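Local coordinates for capsule biosynthesis protein CapD proenzyme (PDB 3G9K) that cleaves the poly-gamma-D-glutamate capsule of Bacillus anthracis and links its fragments through an amide bond to meso-diaminopimelic acid of the peptidoglycan, at residues L55-L60 and T176-T181; Q125-Y130 and R180-I185; K222-N227 and S241-L246; E253-Y258 and E272-I277. All blocks are in the same frame, centred on the assembly; numbering follows the deposited sequence.

Contact 1: L55-L60 and T176-T181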
loop_
_atom_site.group_PDB
_atom_site.type_symbol
_atom_site.label_atom_id
_atom_site.label_comp_id
_atom_site.label_asym_id
_atom_site.label_seq_id
_atom_site.Cartn_x
_atom_site.Cartn_y
_atom_site.Cartn_z
ATOM N N LEU A 55 -12.310 -0.501 -0.390
ATOM C CA LEU A 55 -11.258 -1.506 -0.421
ATOM C C LEU A 55 -11.362 -2.370 0.828
ATOM O O LEU A 55 -11.244 -3.602 0.734
ATOM C CB LEU A 55 -9.872 -0.860 -0.559
ATOM C CG LEU A 55 -9.529 -0.370 -1.973
ATOM C CD1 LEU A 55 -8.265 0.445 -1.871
ATOM C CD2 LEU A 55 -9.418 -1.520 -2.974
ATOM N N GLY A 56 -11.661 -1.765 1.977
ATOM C CA GLY A 56 -11.856 -2.532 3.230
ATOM C C GLY A 56 -13.024 -3.482 3.137
ATOM O O GLY A 56 -13.106 -4.523 3.829
ATOM N N VAL A 57 -13.971 -3.144 2.276
ATOM C CA VAL A 57 -15.142 -4.025 2.096
ATOM C C VAL A 57 -14.936 -5.071 0.997
ATOM O O VAL A 57 -15.189 -6.261 1.186
ATOM C CB VAL A 57 -16.411 -3.183 1.805
ATOM C CG1 VAL A 57 -17.553 -4.094 1.414
ATOM C CG2 VAL A 57 -16.787 -2.337 3.024
ATOM N N VAL A 58 -14.492 -4.636 -0.170
ATOM C CA VAL A 58 -14.457 -5.511 -1.339
ATOM C C VAL A 58 -13.102 -6.194 -1.530
ATOM O O VAL A 58 -12.988 -7.177 -2.290
ATOM C CB VAL A 58 -14.868 -4.733 -2.645
ATOM C CG1 VAL A 58 -16.256 -4.072 -2.476
ATOM C CG2 VAL A 58 -13.802 -3.670 -3.022
ATOM N N GLU A 59 -12.062 -5.642 -0.915
ATOM C CA GLU A 59 -10.737 -6.229 -0.981
ATOM C C GLU A 59 -10.257 -6.535 0.445
ATOM O O GLU A 59 -9.145 -6.223 0.818
ATOM C CB GLU A 59 -9.760 -5.291 -1.677
ATOM C CG GLU A 59 -8.566 -6.036 -2.153
ATOM C CD GLU A 59 -7.473 -5.125 -2.677
ATOM O OE1 GLU A 59 -7.193 -4.093 -2.029
ATOM O OE2 GLU A 59 -6.905 -5.458 -3.736
ATOM N N LEU A 60 -11.156 -7.142 1.205
ATOM C CA LEU A 60 -11.083 -7.291 2.662
ATOM C C LEU A 60 -9.910 -8.089 3.199
ATOM O O LEU A 60 -9.488 -7.891 4.361
ATOM C CB LEU A 60 -12.408 -7.889 3.144
ATOM C CG LEU A 60 -12.714 -9.309 2.649
ATOM C CD1 LEU A 60 -12.469 -10.293 3.853
ATOM C CD2 LEU A 60 -14.119 -9.460 2.091
ATOM N N THR A 176 -23.348 -8.208 6.447
ATOM C CA THR A 176 -24.282 -7.557 7.337
ATOM C C THR A 176 -23.705 -7.010 8.637
ATOM O O THR A 176 -23.984 -5.871 8.984
ATOM C CB THR A 176 -25.430 -8.491 7.647
ATOM O OG1 THR A 176 -26.068 -8.801 6.401
ATOM C CG2 THR A 176 -26.419 -7.837 8.605
ATOM N N ASP A 177 -22.899 -7.804 9.338
ATOM C CA ASP A 177 -22.201 -7.351 10.549
ATOM C C ASP A 177 -21.332 -6.138 10.263
ATOM O O ASP A 177 -21.360 -5.171 11.037
ATOM C CB ASP A 177 -21.307 -8.446 11.165
ATOM C CG ASP A 177 -22.089 -9.643 11.727
ATOM O OD1 ASP A 177 -23.319 -9.603 11.800
ATOM O OD2 ASP A 177 -21.433 -10.618 12.166
ATOM N N LEU A 178 -20.551 -6.186 9.182
ATOM C CA LEU A 178 -19.720 -5.051 8.791
ATOM C C LEU A 178 -20.537 -3.802 8.446
ATOM O O LEU A 178 -20.118 -2.684 8.768
ATOM C CB LEU A 178 -18.752 -5.410 7.631
ATOM C CG LEU A 178 -17.767 -4.358 7.103
ATOM C CD1 LEU A 178 -16.845 -3.830 8.222
ATOM C CD2 LEU A 178 -16.928 -4.946 5.915
ATOM N N ALA A 179 -21.655 -3.977 7.727
ATOM C CA ALA A 179 -22.555 -2.844 7.464
ATOM C C ALA A 179 -22.991 -2.184 8.762
ATOM O O ALA A 179 -22.909 -0.995 8.888
ATOM C CB ALA A 179 -23.739 -3.262 6.630
ATOM N N ARG A 180 -23.393 -2.973 9.749
ATOM C CA ARG A 180 -23.748 -2.448 11.057
ATOM C C ARG A 180 -22.636 -1.610 11.648
ATOM O O ARG A 180 -22.885 -0.479 12.099
ATOM C CB ARG A 180 -24.110 -3.586 12.014
ATOM C CG ARG A 180 -24.688 -3.110 13.337
ATOM C CD ARG A 180 -25.149 -4.311 14.181
ATOM N NE ARG A 180 -26.017 -5.184 13.385
ATOM C CZ ARG A 180 -25.738 -6.434 13.005
ATOM N NH1 ARG A 180 -24.613 -7.046 13.348
ATOM N NH2 ARG A 180 -26.620 -7.092 12.265
ATOM N N THR A 181 -21.406 -2.142 11.648
ATOM C CA THR A 181 -20.274 -1.415 12.194
ATOM C C THR A 181 -20.054 -0.120 11.441
ATOM O O THR A 181 -19.850 0.933 12.049
ATOM C CB THR A 181 -18.976 -2.278 12.208
ATOM O OG1 THR A 181 -19.225 -3.477 12.967
ATOM C CG2 THR A 181 -17.699 -1.496 12.798
#
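L178 sends CG anti to its own nitrogen (chi1 -178°), which carries the branch out from helix 176-188 toward the end of helix 44-58, while V57 has CG2 anti to its carbonyl carbon, beside its backbone N, on the flank that L178 reaches. This is a helix-to-helix contact in the large, N-terminal chain of a gamma-glutamyltransferase, a family of the Ntn-hydrolase clan, and it is a slender one: about 80 Å² is buried between the two segments. One methyl pair carries it, V57 CG2 against L178 CD2 at 3.9 Å, the two side chains lying obliquely to each other. The helices stay well apart, V57 CA to L178 CA being 8.2 Å, and a leucine is long enough to span most of that gap where the short valine cannot. L178 CD2 also lies 4.4 Å from the carbonyl oxygen G56 O, a loose touch on the backbone.

V57 is also packed against A127 and Y130 of helix 120-133, so the leucine brings a third helix to the apolar cluster of helices 44-58 and 120-133. The V57 carbonyl, close to the helix end, accepts a hydrogen bond from Q175 just ahead of the second helix, giving the apolar touch a polar companion. L178 rests as well on G32 of the partner chain.

The outer side of helix 176-188 is polar and exposed. There D177 and R180, one turn apart, form a salt bridge in which R180 NH1 lies 3.3 Å from D177 OD1, approaching from above the carboxylate plane, 48° out of it.

Contact 2: Q125-Y130 and R180-I185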
loop_
_atom_site.group_PDB
_atom_site.type_symbol
_atom_site.label_atom_id
_atom_site.label_comp_id
_atom_site.label_asym_id
_atom_site.label_seq_id
_atom_site.Cartn_x
_atom_site.Cartn_y
_atom_site.Cartn_z
ATOM N N GLN A 125 -20.798 6.037 2.637
ATOM C CA GLN A 125 -21.968 5.378 2.098
ATOM C C GLN A 125 -21.663 4.367 0.991
ATOM O O GLN A 125 -22.248 3.311 0.977
ATOM C CB GLN A 125 -23.057 6.385 1.646
ATOM C CG GLN A 125 -24.416 5.734 1.446
ATOM C CD GLN A 125 -25.025 5.244 2.741
ATOM O OE1 GLN A 125 -25.057 5.963 3.736
ATOM N NE2 GLN A 125 -25.501 4.042 2.734
ATOM N N PRO A 126 -20.786 4.691 0.036
ATOM C CA PRO A 126 -20.548 3.621 -0.956
ATOM C C PRO A 126 -20.059 2.278 -0.368
ATOM O O PRO A 126 -20.515 1.218 -0.770
ATOM C CB PRO A 126 -19.510 4.247 -1.878
ATOM C CG PRO A 126 -19.770 5.709 -1.771
ATOM C CD PRO A 126 -20.039 5.903 -0.297
ATOM N N ALA A 127 -19.122 2.347 0.575
ATOM C CA ALA A 127 -18.645 1.152 1.260
ATOM C C ALA A 127 -19.798 0.428 1.962
ATOM O O ALA A 127 -19.919 -0.775 1.835
ATOM C CB ALA A 127 -17.585 1.500 2.260
ATOM N N ILE A 128 -20.634 1.183 2.673
ATOM C CA ILE A 128 -21.767 0.663 3.396
ATOM C C ILE A 128 -22.688 -0.091 2.440
ATOM O O ILE A 128 -23.164 -1.146 2.786
ATOM C CB ILE A 128 -22.532 1.774 4.168
ATOM C CG1 ILE A 128 -21.721 2.291 5.371
ATOM C CG2 ILE A 128 -23.878 1.297 4.627
ATOM C CD1 ILE A 128 -22.303 3.596 5.967
ATOM N N ASN A 129 -22.899 0.441 1.226
ATOM C CA ASN A 129 -23.783 -0.197 0.236
ATOM C C ASN A 129 -23.269 -1.576 -0.210
ATOM O O ASN A 129 -24.021 -2.551 -0.305
ATOM C CB ASN A 129 -23.938 0.713 -1.002
ATOM C CG ASN A 129 -24.751 1.996 -0.734
ATOM O OD1 ASN A 129 -24.681 2.950 -1.538
ATOM N ND2 ASN A 129 -25.513 2.026 0.361
ATOM N N TYR A 130 -21.964 -1.668 -0.463
ATOM C CA TYR A 130 -21.317 -2.952 -0.794
ATOM C C TYR A 130 -21.330 -3.933 0.366
ATOM O O TYR A 130 -21.516 -5.120 0.142
ATOM C CB TYR A 130 -19.878 -2.760 -1.305
ATOM C CG TYR A 130 -19.762 -2.074 -2.653
ATOM C CD1 TYR A 130 -20.383 -2.598 -3.792
ATOM C CD2 TYR A 130 -18.987 -0.937 -2.806
ATOM C CE1 TYR A 130 -20.269 -1.972 -5.031
ATOM C CE2 TYR A 130 -18.872 -0.317 -4.019
ATOM C CZ TYR A 130 -19.515 -0.831 -5.135
ATOM O OH TYR A 130 -19.393 -0.187 -6.353
ATOM N N ARG A 180 -23.393 -2.973 9.749
ATOM C CA ARG A 180 -23.748 -2.448 11.057
ATOM C C ARG A 180 -22.636 -1.610 11.648
ATOM O O ARG A 180 -22.885 -0.479 12.099
ATOM C CB ARG A 180 -24.110 -3.586 12.014
ATOM C CG ARG A 180 -24.688 -3.110 13.337
ATOM C CD ARG A 180 -25.149 -4.311 14.181
ATOM N NE ARG A 180 -26.017 -5.184 13.385
ATOM C CZ ARG A 180 -25.738 -6.434 13.005
ATOM N NH1 ARG A 180 -24.613 -7.046 13.348
ATOM N NH2 ARG A 180 -26.620 -7.092 12.265
ATOM N N THR A 181 -21.406 -2.142 11.648
ATOM C CA THR A 181 -20.274 -1.415 12.194
ATOM C C THR A 181 -20.054 -0.120 11.441
ATOM O O THR A 181 -19.850 0.933 12.049
ATOM C CB THR A 181 -18.976 -2.278 12.208
ATOM O OG1 THR A 181 -19.225 -3.477 12.967
ATOM C CG2 THR A 181 -17.699 -1.496 12.798
ATOM N N LEU A 182 -20.037 -0.210 10.116
ATOM C CA LEU A 182 -19.805 0.973 9.285
ATOM C C LEU A 182 -20.943 2.028 9.499
ATOM O O LEU A 182 -20.680 3.215 9.567
ATOM C CB LEU A 182 -19.681 0.580 7.809
ATOM C CG LEU A 182 -18.488 -0.278 7.394
ATOM C CD1 LEU A 182 -18.504 -0.575 5.923
ATOM C CD2 LEU A 182 -17.109 0.410 7.749
ATOM N N LYS A 183 -22.181 1.580 9.618
ATOM C CA LYS A 183 -23.276 2.510 9.905
ATOM C C LYS A 183 -23.101 3.179 11.268
ATOM O O LYS A 183 -23.395 4.366 11.418
ATOM C CB LYS A 183 -24.624 1.780 9.786
ATOM C CG LYS A 183 -24.996 1.540 8.332
ATOM C CD LYS A 183 -26.143 0.538 8.180
ATOM C CE LYS A 183 -26.857 0.746 6.890
ATOM N NZ LYS A 183 -28.184 0.033 6.893
ATOM N N LYS A 184 -22.545 2.453 12.258
ATOM C CA LYS A 184 -22.280 3.041 13.584
ATOM C C LYS A 184 -21.221 4.117 13.510
ATOM O O LYS A 184 -21.337 5.162 14.127
ATOM C CB LYS A 184 -21.838 1.963 14.593
ATOM C CG LYS A 184 -22.067 2.370 16.078
ATOM C CD LYS A 184 -21.842 1.168 16.987
ATOM C CE LYS A 184 -22.336 1.374 18.416
ATOM N NZ LYS A 184 -21.622 2.365 19.217
ATOM N N ILE A 185 -20.169 3.835 12.764
ATOM C CA ILE A 185 -19.119 4.817 12.507
ATOM C C ILE A 185 -19.720 6.018 11.718
ATOM O O ILE A 185 -19.369 7.173 11.969
ATOM C CB ILE A 185 -17.972 4.166 11.706
ATOM C CG1 ILE A 185 -17.205 3.155 12.550
ATOM C CG2 ILE A 185 -17.032 5.213 11.123
ATOM C CD1 ILE A 185 -16.283 2.254 11.749
#
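I128 and L182 form the tight centre of this contact, their side chains sliding past each other in opposite directions so that I128 CG1 comes within 3.6 Å of L182 CB. The isoleucine's CD1 continues over the backbone of helix 176-188, 4.0 Å from L182 O. Here the two backbones also come nearest, I128 CA to L182 CA being 6.2 Å. A127, with a single methyl, leaves room for the leucine to fold beside it: A127 CB is 4.3 Å from L182 CD1. Branched and small apolar residues thus suit a buried seam without a hydrogen bond between the segments.

Toward solvent the packing changes character. K183 lies with CG anti to its carbonyl carbon (chi1 -75°), and its extended chain runs slantwise over I128, K183 CE reaching 3.8 Å from I128 CG2. A long lysine can lay its methylenes on the isoleucine while its ammonium group goes on to a salt bridge with E132. At the start of segment 125-130, Q125 OE1 is hydrogen-bonded to NE2 of Q186, just past the end of segment 180-185, so polar links border the apolar seam.

V57 and Y53 of helix 44-58 cover the inner side. With axes 9.5 Å apart and N-to-C directions 160° apart, the two segments make a nearly antiparallel helix pair packed on helix 44-58, in the helical part of this gamma-glutamyltransferase chain.

Contact 3: K222-N227 and S241-L246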
loop_
_atom_site.group_PDB
_atom_site.type_symbol
_atom_site.label_atom_id
_atom_site.label_comp_id
_atom_site.label_asym_id
_atom_site.label_seq_id
_atom_site.Cartn_x
_atom_site.Cartn_y
_atom_site.Cartn_z
ATOM N N LYS A 222 6.065 15.005 8.405
ATOM C CA LYS A 222 6.556 15.649 7.188
ATOM C C LYS A 222 7.001 14.570 6.194
ATOM O O LYS A 222 7.712 13.664 6.563
ATOM C CB LYS A 222 7.749 16.568 7.497
ATOM C CG LYS A 222 7.386 18.054 7.534
ATOM C CD LYS A 222 6.876 18.565 6.153
ATOM C CE LYS A 222 5.484 19.223 6.291
ATOM N NZ LYS A 222 5.013 19.804 5.000
ATOM N N PRO A 223 6.566 14.651 4.947
ATOM C CA PRO A 223 7.160 13.677 4.006
ATOM C C PRO A 223 8.689 13.784 3.897
ATOM O O PRO A 223 9.240 14.869 4.063
ATOM C CB PRO A 223 6.492 14.029 2.690
ATOM C CG PRO A 223 5.180 14.679 3.092
ATOM C CD PRO A 223 5.548 15.494 4.296
ATOM N N VAL A 224 9.360 12.660 3.657
ATOM C CA VAL A 224 10.780 12.668 3.281
ATOM C C VAL A 224 10.821 13.326 1.905
ATOM O O VAL A 224 9.998 13.018 1.034
ATOM C CB VAL A 224 11.408 11.255 3.169
ATOM C CG1 VAL A 224 12.942 11.357 2.960
ATOM C CG2 VAL A 224 11.131 10.415 4.374
ATOM N N LYS A 225 11.772 14.238 1.710
ATOM C CA LYS A 225 11.935 14.947 0.435
ATOM C C LYS A 225 13.391 14.882 -0.016
ATOM O O LYS A 225 14.309 15.208 0.736
ATOM C CB LYS A 225 11.431 16.399 0.497
ATOM C CG LYS A 225 11.336 17.109 -0.886
ATOM C CD LYS A 225 12.643 17.779 -1.328
ATOM C CE LYS A 225 12.524 18.311 -2.761
ATOM N NZ LYS A 225 13.846 18.614 -3.413
ATOM N N GLY A 226 13.572 14.406 -1.246
ATOM C CA GLY A 226 14.860 14.303 -1.890
ATOM C C GLY A 226 14.685 14.620 -3.365
ATOM O O GLY A 226 13.690 15.222 -3.791
ATOM N N ASN A 227 15.701 14.269 -4.132
ATOM C CA ASN A 227 15.705 14.430 -5.570
ATOM C C ASN A 227 16.226 13.139 -6.203
ATOM O O ASN A 227 17.070 12.427 -5.618
ATOM C CB ASN A 227 16.571 15.629 -5.959
ATOM C CG ASN A 227 18.033 15.432 -5.625
ATOM O OD1 ASN A 227 18.718 14.639 -6.253
ATOM N ND2 ASN A 227 18.515 16.163 -4.641
ATOM N N SER A 241 9.224 3.237 5.079
ATOM C CA SER A 241 10.553 3.047 4.479
ATOM C C SER A 241 10.787 3.801 3.164
ATOM O O SER A 241 11.438 3.325 2.262
ATOM C CB SER A 241 10.776 1.552 4.290
ATOM O OG SER A 241 10.912 0.975 5.578
ATOM N N GLY A 242 10.290 5.009 3.092
ATOM C CA GLY A 242 10.600 5.878 1.969
ATOM C C GLY A 242 12.075 6.245 1.883
ATOM O O GLY A 242 12.599 6.367 0.789
ATOM N N VAL A 243 12.741 6.423 3.021
ATOM C CA VAL A 243 14.208 6.666 2.997
ATOM C C VAL A 243 14.965 5.541 2.249
ATOM O O VAL A 243 15.794 5.799 1.377
ATOM C CB VAL A 243 14.805 6.847 4.409
ATOM C CG1 VAL A 243 16.345 6.820 4.333
ATOM C CG2 VAL A 243 14.297 8.149 5.072
ATOM N N THR A 244 14.643 4.298 2.566
ATOM C CA THR A 244 15.278 3.145 1.937
ATOM C C THR A 244 15.027 3.127 0.436
ATOM O O THR A 244 15.924 2.866 -0.329
ATOM C CB THR A 244 14.789 1.842 2.575
ATOM O OG1 THR A 244 15.055 1.874 3.979
ATOM C CG2 THR A 244 15.481 0.621 1.967
ATOM N N LEU A 245 13.794 3.402 0.022
ATOM C CA LEU A 245 13.456 3.394 -1.402
ATOM C C LEU A 245 14.226 4.465 -2.151
ATOM O O LEU A 245 14.812 4.191 -3.200
ATOM C CB LEU A 245 11.946 3.612 -1.583
ATOM C CG LEU A 245 11.456 3.953 -2.986
ATOM C CD1 LEU A 245 11.929 2.954 -4.051
ATOM C CD2 LEU A 245 9.916 4.046 -2.931
ATOM N N LEU A 246 14.270 5.674 -1.592
ATOM C CA LEU A 246 14.958 6.791 -2.244
ATOM C C LEU A 246 16.504 6.641 -2.296
ATOM O O LEU A 246 17.138 7.004 -3.278
ATOM C CB LEU A 246 14.619 8.101 -1.523
ATOM C CG LEU A 246 14.326 9.340 -2.365
ATOM C CD1 LEU A 246 14.367 10.599 -1.499
ATOM C CD2 LEU A 246 15.136 9.460 -3.624
#
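V224 and V243 meet with their side chains at about a right angle, so one methyl of the helix residue sits against both methyls of the strand residue. V243 CG2 is 4.0 Å from V224 CG2 and 4.1 Å from V224 CG1, so a single methyl touches the fork of the other valine, a compact fit for two beta-branched residues. Each valine has CG1 anti to its backbone nitrogen; at V243 (chi1 169°) this leaves CG2 beside that nitrogen, on the flank that meets the strand.

One turn further along the helix, L246 points toward the strand and finds bare backbone. L246 CD1 rests on the main chain at G226, 3.8 Å from its CA, while CD2 of the same leucine stands 4.1 Å from N227 O. The spread of the two methyls therefore follows the strand from one residue to the next. G226 has no side chain, which lets L246 CD1 close directly on its CA and N. K225, between V224 and G226, turns its side chain to the other face of the strand, where its ammonium group pairs with D232.

The short segments run almost parallel, with 7° between their N-to-C directions and 9.3 Å between their axes. Strand 219-228 is an inner strand of the four-stranded antiparallel sheet and pairs with strand 231-235 through backbone bonds from V224 and G226. The chain then leads into helix 242-254, which lies over one face of the sheet, in keeping with the layered alpha/beta fold of Ntn hydrolases; V300 and P296 close in beside the valines, and helix 264-284 packs on the helix at T244.

Contact 4: E253-Y258 and E272-I277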
loop_
_atom_site.group_PDB
_atom_site.type_symbol
_atom_site.label_atom_id
_atom_site.label_comp_id
_atom_site.label_asym_id
_atom_site.label_seq_id
_atom_site.Cartn_x
_atom_site.Cartn_y
_atom_site.Cartn_z
ATOM N N GLU A 253 20.755 5.254 -9.767
ATOM C CA GLU A 253 21.118 6.366 -10.641
ATOM C C GLU A 253 22.649 6.546 -10.725
ATOM O O GLU A 253 23.220 6.599 -11.819
ATOM C CB GLU A 253 20.492 7.664 -10.135
ATOM C CG GLU A 253 20.953 8.908 -10.886
ATOM C CD GLU A 253 20.131 10.137 -10.594
ATOM O OE1 GLU A 253 19.443 10.186 -9.531
ATOM O OE2 GLU A 253 20.199 11.065 -11.431
ATOM N N LYS A 254 23.289 6.649 -9.562
ATOM C CA LYS A 254 24.731 6.975 -9.478
ATOM C C LYS A 254 25.594 5.859 -10.030
ATOM O O LYS A 254 26.597 6.095 -10.693
ATOM C CB LYS A 254 25.134 7.202 -8.023
ATOM C CG LYS A 254 26.514 7.789 -7.891
ATOM C CD LYS A 254 26.863 8.168 -6.477
ATOM C CE LYS A 254 28.273 8.803 -6.432
ATOM N NZ LYS A 254 28.937 8.480 -5.155
ATOM N N LYS A 255 25.207 4.632 -9.739
ATOM C CA LYS A 255 25.937 3.471 -10.206
ATOM C C LYS A 255 25.544 3.111 -11.637
ATOM O O LYS A 255 26.089 2.179 -12.213
ATOM C CB LYS A 255 25.720 2.322 -9.235
ATOM C CG LYS A 255 26.117 2.716 -7.808
ATOM C CD LYS A 255 26.335 1.510 -6.920
ATOM C CE LYS A 255 26.322 1.887 -5.443
ATOM N NZ LYS A 255 27.364 1.123 -4.702
ATOM N N GLU A 256 24.625 3.873 -12.226
ATOM C CA GLU A 256 24.240 3.702 -13.633
ATOM C C GLU A 256 23.934 2.247 -13.985
ATOM O O GLU A 256 24.358 1.743 -15.031
ATOM C CB GLU A 256 25.333 4.232 -14.558
ATOM C CG GLU A 256 25.574 5.717 -14.416
ATOM C CD GLU A 256 26.747 6.176 -15.250
ATOM O OE1 GLU A 256 27.830 5.540 -15.162
ATOM O OE2 GLU A 256 26.584 7.166 -15.996
ATOM N N VAL A 257 23.190 1.579 -13.106
ATOM C CA VAL A 257 22.852 0.177 -13.308
ATOM C C VAL A 257 22.007 -0.034 -14.548
ATOM O O VAL A 257 21.982 -1.132 -15.099
ATOM C CB VAL A 257 22.108 -0.413 -12.111
ATOM C CG1 VAL A 257 23.021 -0.455 -10.922
ATOM C CG2 VAL A 257 20.843 0.403 -11.809
ATOM N N TYR A 258 21.315 1.017 -14.985
ATOM C CA TYR A 258 20.490 0.933 -16.185
ATOM C C TYR A 258 21.311 0.570 -17.431
ATOM O O TYR A 258 20.796 -0.074 -18.341
ATOM C CB TYR A 258 19.745 2.236 -16.442
ATOM C CG TYR A 258 18.797 2.109 -17.610
ATOM C CD1 TYR A 258 17.608 1.387 -17.486
ATOM C CD2 TYR A 258 19.112 2.655 -18.855
ATOM C CE1 TYR A 258 16.728 1.252 -18.567
ATOM C CE2 TYR A 258 18.244 2.521 -19.947
ATOM C CZ TYR A 258 17.058 1.818 -19.797
ATOM O OH TYR A 258 16.197 1.693 -20.871
ATOM N N GLU A 272 21.205 -6.353 -6.219
ATOM C CA GLU A 272 21.309 -7.021 -4.957
ATOM C C GLU A 272 22.222 -6.235 -4.087
ATOM O O GLU A 272 22.040 -6.164 -2.917
ATOM C CB GLU A 272 21.894 -8.406 -5.118
ATOM C CG GLU A 272 21.911 -9.242 -3.865
ATOM C CD GLU A 272 23.081 -8.971 -2.926
ATOM O OE1 GLU A 272 24.144 -8.598 -3.394
ATOM O OE2 GLU A 272 22.909 -9.132 -1.721
ATOM N N GLU A 273 23.237 -5.675 -4.689
ATOM C CA GLU A 273 24.233 -4.933 -3.936
ATOM C C GLU A 273 23.608 -3.659 -3.365
ATOM O O GLU A 273 23.731 -3.397 -2.174
ATOM C CB GLU A 273 25.451 -4.623 -4.823
ATOM C CG GLU A 273 26.212 -5.878 -5.294
ATOM C CD GLU A 273 27.127 -5.614 -6.500
ATOM O OE1 GLU A 273 27.723 -4.517 -6.572
ATOM O OE2 GLU A 273 27.259 -6.506 -7.373
ATOM N N ILE A 274 22.905 -2.907 -4.219
ATOM C CA ILE A 274 22.247 -1.643 -3.829
ATOM C C ILE A 274 21.215 -1.847 -2.715
ATOM O O ILE A 274 21.123 -1.032 -1.792
ATOM C CB ILE A 274 21.577 -0.954 -5.055
ATOM C CG1 ILE A 274 22.640 -0.433 -6.029
ATOM C CG2 ILE A 274 20.675 0.209 -4.613
ATOM C CD1 ILE A 274 22.119 -0.052 -7.402
ATOM N N SER A 275 20.449 -2.940 -2.794
ATOM C CA SER A 275 19.428 -3.219 -1.796
ATOM C C SER A 275 20.014 -3.638 -0.445
ATOM O O SER A 275 19.520 -3.222 0.581
ATOM C CB SER A 275 18.419 -4.260 -2.290
ATOM O OG SER A 275 19.048 -5.458 -2.662
ATOM N N ARG A 276 21.056 -4.464 -0.424
ATOM C CA ARG A 276 21.610 -4.841 0.883
ATOM C C ARG A 276 22.336 -3.652 1.523
ATOM O O ARG A 276 22.234 -3.462 2.715
ATOM C CB ARG A 276 22.452 -6.120 0.833
ATOM C CG ARG A 276 23.731 -6.025 0.096
ATOM C CD ARG A 276 24.831 -6.942 0.681
ATOM N NE ARG A 276 26.049 -6.603 -0.049
ATOM C CZ ARG A 276 26.465 -7.203 -1.164
ATOM N NH1 ARG A 276 25.839 -8.263 -1.650
ATOM N NH2 ARG A 276 27.561 -6.773 -1.776
ATOM N N ILE A 277 22.983 -2.803 0.733
ATOM C CA ILE A 277 23.540 -1.565 1.289
ATOM C C ILE A 277 22.448 -0.773 2.006
ATOM O O ILE A 277 22.562 -0.459 3.179
ATOM C CB ILE A 277 24.174 -0.656 0.221
ATOM C CG1 ILE A 277 25.466 -1.280 -0.319
ATOM C CG2 ILE A 277 24.511 0.696 0.827
ATOM C CD1 ILE A 277 26.044 -0.568 -1.549
#
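A Schellman motif ends helix 242-254 here, and the turn that follows is laid against helix 264-284, the next long helix of this gamma-glutamyltransferase chain. E256 has the positive phi that such a C-terminal cap requires (49°), and its nitrogen bonds back to E253 O at 3.1 Å. The reversal brings both K255, before the turn, and V257, after it, to face the second helix.

V257 and I274 supply the buried half. V257 CG1 meets I274 CD1 at 3.7 Å, the side chains set at a slant. I274 has CG1 anti to its carbonyl carbon (chi1 -69°), and its CG1-CD1 arm reaches across to the valine, whose short branched side chain projects directly from the turn. L251 and A252 of the preceding helix also receive I274, while V257 touches Y267 and M271, making the pair part of a wider apolar cluster.

K255 forms the exposed half. Its methylenes pass over the isoleucine, K255 CD lying 4.3 Å from I274 CG1, which lets a solvent-facing residue shield an apolar one. No hydrogen bond joins the two segments; E273 OE1 stands 6.0 Å from K255 NZ, too far for a salt bridge, although the opposite charges may attract weakly. The neighbouring Y258 stacks its ring on H95 of the partner chain.

At its far end the lysine bends at chi4 and meets I277 tip to tip, K255 NZ being 3.8 Å from I277 CD1.

In the fold
Contacts 1 and 2 lie on one side of the chain and touch, their centres about 7 Å apart: both use helix 176-188, and V57 CG2 packs 3.8 Å from L182 CD1, joining them into one three-helix cluster. Contacts 3 and 4 lie on the other side of the chain's centre and share helix 242-254, one near its start against the sheet, the other at its end; their centres are about 17 Å apart. The first three contacts are largely buried, whereas contact 4 is only partly so. None of the four has a hydrogen bond between its segments, and the touches are mostly carbon on carbon. Lysine methylenes join in contacts 2 and 4; contact 3 differs in that a leucine packs directly on a glycine CA of a strand.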